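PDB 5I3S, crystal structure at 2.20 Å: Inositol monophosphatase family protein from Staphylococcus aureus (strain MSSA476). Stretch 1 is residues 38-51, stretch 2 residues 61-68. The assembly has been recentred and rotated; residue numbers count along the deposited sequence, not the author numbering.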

ATOM      1  N   VAL A  38      17.785  -2.740  11.471  1.00 35.03           N
ATOM      2  CA  VAL A  38      16.506  -2.271  12.008  1.00 34.50           C
ATOM      3  C   VAL A  38      16.409  -2.361  13.533  1.00 36.13           C
ATOM      4  O   VAL A  38      15.943  -1.406  14.170  1.00 36.76           O
ATOM      5  CB  VAL A  38      15.296  -2.934  11.295  1.00 33.33           C
ATOM      6  CG1 VAL A  38      15.143  -4.431  11.638  1.00 33.11           C
ATOM      7  CG2 VAL A  38      14.021  -2.155  11.589  1.00 33.73           C
ATOM      8  N   THR A  39      16.853  -3.487  14.110  1.00 39.62           N
ATOM      9  CA  THR A  39      17.035  -3.616  15.557  1.00 41.19           C
ATOM     10  C   THR A  39      17.921  -2.492  16.070  1.00 41.56           C
ATOM     11  O   THR A  39      17.550  -1.813  17.024  1.00 42.30           O
ATOM     12  CB  THR A  39      17.695  -4.946  15.956  1.00 42.67           C
ATOM     13  OG1 THR A  39      17.192  -5.983  15.119  1.00 45.98           O
ATOM     14  CG2 THR A  39      17.390  -5.287  17.420  1.00 43.46           C
ATOM     15  N   ASN A  40      19.059  -2.267  15.402  1.00 41.47           N
ATOM     16  CA  ASN A  40      20.012  -1.249  15.852  1.00 41.24           C
ATOM     17  C   ASN A  40      19.439   0.166  15.773  1.00 35.78           C
ATOM     18  O   ASN A  40      19.534   0.911  16.764  1.00 31.49           O
ATOM     19  CB  ASN A  40      21.367  -1.361  15.130  1.00 45.34           C
ATOM     20  CG  ASN A  40      22.302  -2.395  15.777  1.00 50.16           C
ATOM     21  OD1 ASN A  40      21.862  -3.331  16.460  1.00 45.14           O
ATOM     22  ND2 ASN A  40      23.611  -2.228  15.547  1.00 54.61           N
ATOM     23  N   VAL A  41      18.836   0.514  14.629  1.00 31.86           N
ATOM     24  CA  VAL A  41      18.146   1.836  14.475  1.00 30.35           C
ATOM     25  C   VAL A  41      16.954   2.006  15.428  1.00 29.80           C
ATOM     26  O   VAL A  41      16.735   3.112  15.947  1.00 33.01           O
ATOM     27  CB  VAL A  41      17.741   2.131  13.009  1.00 30.57           C
ATOM     28  CG1 VAL A  41      16.923   3.425  12.876  1.00 31.81           C
ATOM     29  CG2 VAL A  41      18.977   2.272  12.166  1.00 29.95           C
ATOM     30  N   ASP A  42      16.240   0.918  15.697  1.00 29.49           N
ATOM     31  CA  ASP A  42      15.105   0.918  16.608  1.00 31.43           C
ATOM     32  C   ASP A  42      15.567   1.324  18.032  1.00 31.31           C
ATOM     33  O   ASP A  42      14.971   2.222  18.678  1.00 34.14           O
ATOM     34  CB  ASP A  42      14.394  -0.477  16.608  1.00 33.13           C
ATOM     35  CG  ASP A  42      12.886  -0.382  16.443  1.00 35.72           C
ATOM     36  OD1 ASP A  42      12.270   0.396  17.165  1.00 39.05           O
ATOM     37  OD2 ASP A  42      12.289  -1.089  15.612  1.00 39.63           O
ATOM     38  N   LYS A  43      16.621   0.674  18.518  1.00 32.86           N
ATOM     39  CA  LYS A  43      17.216   0.985  19.842  1.00 33.56           C
ATOM     40  C   LYS A  43      17.772   2.407  19.850  1.00 31.45           C
ATOM     41  O   LYS A  43      17.482   3.164  20.765  1.00 33.85           O
ATOM     42  CB  LYS A  43      18.325  -0.029  20.251  1.00 33.89           C
ATOM     43  N   ALA A  44      18.531   2.775  18.815  1.00 29.67           N
ATOM     44  CA  ALA A  44      19.120   4.114  18.739  1.00 30.90           C
ATOM     45  C   ALA A  44      18.031   5.176  18.870  1.00 31.29           C
ATOM     46  O   ALA A  44      18.134   6.101  19.710  1.00 30.61           O
ATOM     47  CB  ALA A  44      19.880   4.320  17.437  1.00 28.74           C
ATOM     48  N   THR A  45      16.983   5.007  18.070  1.00 28.81           N
ATOM     49  CA  THR A  45      15.896   5.988  18.003  1.00 29.62           C
ATOM     50  C   THR A  45      15.139   6.069  19.336  1.00 30.49           C
ATOM     51  O   THR A  45      14.869   7.182  19.831  1.00 29.14           O
ATOM     52  CB  THR A  45      14.934   5.680  16.822  1.00 27.12           C
ATOM     53  OG1 THR A  45      15.698   5.555  15.603  1.00 25.92           O
ATOM     54  CG2 THR A  45      13.895   6.756  16.684  1.00 25.49           C
ATOM     55  N   GLU A  46      14.850   4.930  19.965  1.00 33.24           N
ATOM     56  CA  GLU A  46      14.103   5.004  21.262  1.00 35.32           C
ATOM     57  C   GLU A  46      14.961   5.594  22.393  1.00 31.87           C
ATOM     58  O   GLU A  46      14.462   6.391  23.210  1.00 32.98           O
ATOM     59  CB  GLU A  46      13.480   3.661  21.713  1.00 36.85           C
ATOM     60  CG  GLU A  46      12.640   3.833  22.992  1.00 38.34           C
ATOM     61  CD  GLU A  46      11.478   2.861  23.132  1.00 40.54           C
ATOM     62  OE1 GLU A  46      10.933   2.395  22.113  1.00 39.08           O
ATOM     63  OE2 GLU A  46      11.093   2.573  24.283  1.00 42.81           O
ATOM     64  N   ASP A  47      16.230   5.219  22.440  1.00 31.60           N
ATOM     65  CA  ASP A  47      17.163   5.777  23.456  1.00 33.01           C
ATOM     66  C   ASP A  47      17.337   7.285  23.309  1.00 31.74           C
ATOM     67  O   ASP A  47      17.380   7.985  24.320  1.00 33.13           O
ATOM     68  CB  ASP A  47      18.527   5.078  23.397  1.00 33.13           C
ATOM     69  CG  ASP A  47      18.477   3.677  23.943  1.00 35.64           C
ATOM     70  OD1 ASP A  47      17.560   3.421  24.757  1.00 40.82           O
ATOM     71  OD2 ASP A  47      19.342   2.846  23.587  1.00 36.30           O
ATOM     72  N   PHE A  48      17.403   7.782  22.068  1.00 28.38           N
ATOM     73  CA  PHE A  48      17.435   9.231  21.824  1.00 27.30           C
ATOM     74  C   PHE A  48      16.151   9.864  22.313  1.00 26.68           C
ATOM     75  O   PHE A  48      16.202  10.853  23.018  1.00 25.26           O
ATOM     76  CB  PHE A  48      17.627   9.565  20.323  1.00 26.50           C
ATOM     77  CG  PHE A  48      17.446  11.031  20.003  1.00 26.49           C
ATOM     78  CD1 PHE A  48      18.359  11.991  20.470  1.00 26.84           C
ATOM     79  CD2 PHE A  48      16.365  11.475  19.251  1.00 26.64           C
ATOM     80  CE1 PHE A  48      18.193  13.354  20.171  1.00 25.94           C
ATOM     81  CE2 PHE A  48      16.210  12.828  18.941  1.00 27.11           C
ATOM     82  CZ  PHE A  48      17.115  13.767  19.422  1.00 26.73           C
ATOM     83  N   ILE A  49      15.005   9.288  21.933  1.00 27.15           N
ATOM     84  CA  ILE A  49      13.682   9.852  22.319  1.00 28.58           C
ATOM     85  C   ILE A  49      13.449   9.797  23.836  1.00 31.07           C
ATOM     86  O   ILE A  49      13.055  10.793  24.439  1.00 29.98           O
ATOM     87  CB  ILE A  49      12.525   9.201  21.543  1.00 27.05           C
ATOM     88  CG1 ILE A  49      12.631   9.568  20.048  1.00 27.30           C
ATOM     89  CG2 ILE A  49      11.173   9.638  22.086  1.00 26.87           C
ATOM     90  CD1 ILE A  49      11.817   8.669  19.125  1.00 26.97           C
ATOM     91  N   PHE A  50      13.722   8.644  24.436  1.00 35.01           N
ATOM     92  CA  PHE A  50      13.704   8.501  25.887  1.00 39.19           C
ATOM     93  C   PHE A  50      14.589   9.559  26.609  1.00 38.62           C
ATOM     94  O   PHE A  50      14.129  10.291  27.495  1.00 37.97           O
ATOM     95  CB  PHE A  50      14.149   7.071  26.225  1.00 42.24           C
ATOM     96  CG  PHE A  50      14.285   6.800  27.691  1.00 47.94           C
ATOM     97  CD1 PHE A  50      13.168   6.857  28.526  1.00 48.84           C
ATOM     98  CD2 PHE A  50      15.533   6.462  28.241  1.00 51.32           C
ATOM     99  CE1 PHE A  50      13.285   6.603  29.889  1.00 52.45           C
ATOM    100  CE2 PHE A  50      15.656   6.198  29.599  1.00 55.24           C
ATOM    101  CZ  PHE A  50      14.525   6.268  30.424  1.00 55.29           C
ATOM    102  N   ASP A  51      15.844   9.670  26.193  1.00 37.27           N
ATOM    103  CA  ASP A  51      16.814  10.509  26.921  1.00 36.96           C
ATOM    104  C   ASP A  51      16.539  11.966  26.819  1.00 35.90           C
ATOM    105  O   ASP A  51      16.786  12.697  27.749  1.00 37.16           O
ATOM    106  CB  ASP A  51      18.248  10.272  26.453  1.00 36.36           C
ATOM    107  CG  ASP A  51      18.749   8.919  26.809  1.00 35.46           C
ATOM    108  OD1 ASP A  51      18.222   8.301  27.768  1.00 36.98           O
ATOM    109  OD2 ASP A  51      19.671   8.459  26.098  1.00 40.05           O
TER
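Stretch 2 (61-68) QVLGEEGH

A helix that packs against a strand and its following turn can offer one face to both, meeting the turn with carboxylates and the strand with a hydrophobic ring. The contact between residues 38-51 and 61-68 of this inositol monophosphatase family protein is a compact example. The first stretch is helical throughout, part of a longer helix. The second begins as a strand, Q61 to G64, and then folds into a type I β turn from G64 to G67, closed by the bond from G67 N to G64 O at 3.1 Å; a further bond, from G64 N to H68 O at 3.2 Å, holds the two sides of the bend together. The strand runs against the sequence direction of the helix: the CA of K43 lies 6.5 Å from that of E66, while the CA of F50 lies 6.8 Å from that of V62. Together the two stretches bury 508 Å².

At its start the helix contributes little. V38 is out of reach, T39 only brushes the turn, and N40 and V41 take no part. The contact proper opens at D42, whose CB points toward the turn and whose chi1 of -131° lies between the usual wells. Its OD1 is 3.1 Å from E65 OE1 and 3.3 Å from E66 OE1, a crowding of acidic groups in which the two glutamate oxygens, E65 OE1 and E66 OE1, are themselves 2.6 Å apart. So close an approach suggests that an acid group there holds a proton. Next along, K43 N lies 3.1 Å from E66 OE2, but the angle is poor for a hydrogen bond; this amide is already bonded to T39 O within the helix. The lysine side chain is not modelled beyond CB.

One turn further on, E46 is the centre of the contact. Its extended side chain, with chi1 and chi2 both t, reaches the β turn, where OE1 accepts a hydrogen bond from E66 N at 3.0 Å. The helix thereby engages an amide of the turn's backbone. The other oxygen, OE2, sits 3.3 Å from G64 CA and 3.0 Å from H68 CD2, yet has no polar partner in the model. The absence of a side chain at G64 matters here, since an ideal CB would come within 1.9 Å of E46 OE2. Neighbouring D47 starts sideways, but its end comes nearer, and its OD1 accepts a weak hydrogen bond from H68 NE2 at 3.4 Å.

After F48 and I49, which make no contact, F50 closes the helical side of the contact with a t rotamer and a CB directed toward the strand. H68 CE1 lies over one face of its ring, 3.5 Å from F50 CD2; the two rings meet obliquely, with centroids 4.2 Å apart and planes at 36°. At the ring edge, F50 CD1 is 4.0 Å from V62 CG2, an apolar contact with the strand. D51 then points its CB away, and the contact ends.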

ATOM      1  N   GLN A  61       6.684   9.793  32.085  1.00 35.63           N
ATOM      2  CA  GLN A  61       6.801   8.369  31.865  1.00 33.90           C
ATOM      3  C   GLN A  61       6.793   8.115  30.349  1.00 28.68           C
ATOM      4  O   GLN A  61       6.140   8.839  29.587  1.00 24.84           O
ATOM      5  CB  GLN A  61       5.624   7.649  32.523  1.00 37.45           C
ATOM      6  CG  GLN A  61       5.204   8.151  33.909  1.00 38.28           C
ATOM      7  CD  GLN A  61       4.522   7.043  34.699  1.00 41.44           C
ATOM      8  OE1 GLN A  61       5.178   6.082  35.137  1.00 42.25           O
ATOM      9  NE2 GLN A  61       3.203   7.157  34.882  1.00 43.58           N
ATOM     10  N   VAL A  62       7.516   7.081  29.943  1.00 29.16           N
ATOM     11  CA  VAL A  62       7.669   6.679  28.545  1.00 29.21           C
ATOM     12  C   VAL A  62       7.220   5.212  28.394  1.00 29.90           C
ATOM     13  O   VAL A  62       7.881   4.297  28.916  1.00 28.86           O
ATOM     14  CB  VAL A  62       9.136   6.844  28.089  1.00 28.39           C
ATOM     15  CG1 VAL A  62       9.382   6.243  26.690  1.00 28.66           C
ATOM     16  CG2 VAL A  62       9.501   8.318  28.096  1.00 28.14           C
ATOM     17  N   LEU A  63       6.094   4.996  27.710  1.00 28.80           N
ATOM     18  CA  LEU A  63       5.656   3.640  27.338  1.00 28.74           C
ATOM     19  C   LEU A  63       6.139   3.334  25.935  1.00 30.26           C
ATOM     20  O   LEU A  63       5.638   3.879  24.961  1.00 27.61           O
ATOM     21  CB  LEU A  63       4.151   3.516  27.411  1.00 28.07           C
ATOM     22  CG  LEU A  63       3.526   2.202  26.960  1.00 28.35           C
ATOM     23  CD1 LEU A  63       3.979   1.071  27.862  1.00 31.00           C
ATOM     24  CD2 LEU A  63       2.003   2.268  26.938  1.00 27.85           C
ATOM     25  N   GLY A  64       7.127   2.458  25.828  1.00 32.56           N
ATOM     26  CA  GLY A  64       7.801   2.245  24.557  1.00 34.41           C
ATOM     27  C   GLY A  64       7.906   0.821  24.016  1.00 37.11           C
ATOM     28  O   GLY A  64       7.906  -0.170  24.774  1.00 36.81           O
ATOM     29  N   GLU A  65       8.039   0.759  22.682  1.00 36.07           N
ATOM     30  CA  GLU A  65       8.063  -0.481  21.931  1.00 38.86           C
ATOM     31  C   GLU A  65       9.315  -1.233  22.306  1.00 40.07           C
ATOM     32  O   GLU A  65       9.241  -2.419  22.617  1.00 39.19           O
ATOM     33  CB  GLU A  65       7.980  -0.205  20.413  1.00 37.22           C
ATOM     34  CG  GLU A  65       8.179  -1.418  19.472  1.00 37.22           C
ATOM     35  CD  GLU A  65       9.653  -1.848  19.294  1.00 38.15           C
ATOM     36  OE1 GLU A  65      10.574  -1.011  19.392  1.00 35.63           O
ATOM     37  OE2 GLU A  65       9.912  -3.050  19.069  1.00 41.16           O
ATOM     38  N   GLU A  66      10.443  -0.518  22.296  1.00 42.74           N
ATOM     39  CA  GLU A  66      11.753  -1.071  22.682  1.00 49.66           C
ATOM     40  C   GLU A  66      11.848  -1.475  24.194  1.00 49.30           C
ATOM     41  O   GLU A  66      12.874  -2.020  24.621  1.00 47.67           O
ATOM     42  CB  GLU A  66      12.899  -0.101  22.260  1.00 55.15           C
ATOM     43  CG  GLU A  66      14.209  -0.757  21.827  1.00 61.19           C
ATOM     44  CD  GLU A  66      14.220  -1.328  20.392  1.00 68.10           C
ATOM     45  OE1 GLU A  66      13.162  -1.417  19.718  1.00 71.88           O
ATOM     46  OE2 GLU A  66      15.324  -1.707  19.917  1.00 73.21           O
ATOM     47  N   GLY A  67      10.797  -1.213  24.979  1.00 50.37           N
ATOM     48  CA  GLY A  67      10.607  -1.822  26.296  1.00 53.38           C
ATOM     49  C   GLY A  67      10.479  -0.865  27.485  1.00 56.34           C
ATOM     50  O   GLY A  67      10.053  -1.298  28.561  1.00 58.50           O
ATOM     51  N   HIS A  68      10.817   0.419  27.308  1.00 54.61           N
ATOM     52  CA  HIS A  68      10.846   1.413  28.418  1.00 55.55           C
ATOM     53  C   HIS A  68       9.488   1.602  29.131  1.00 51.15           C
ATOM     54  O   HIS A  68       8.417   1.406  28.546  1.00 41.13           O
ATOM     55  CB  HIS A  68      11.364   2.791  27.923  1.00 58.69           C
ATOM     56  CG  HIS A  68      12.794   2.782  27.439  1.00 61.06           C
ATOM     57  ND1 HIS A  68      13.844   3.238  28.208  1.00 59.80           N
ATOM     58  CD2 HIS A  68      13.341   2.394  26.259  1.00 59.87           C
ATOM     59  CE1 HIS A  68      14.974   3.118  27.530  1.00 61.36           C
ATOM     60  NE2 HIS A  68      14.695   2.609  26.343  1.00 59.94           N
TER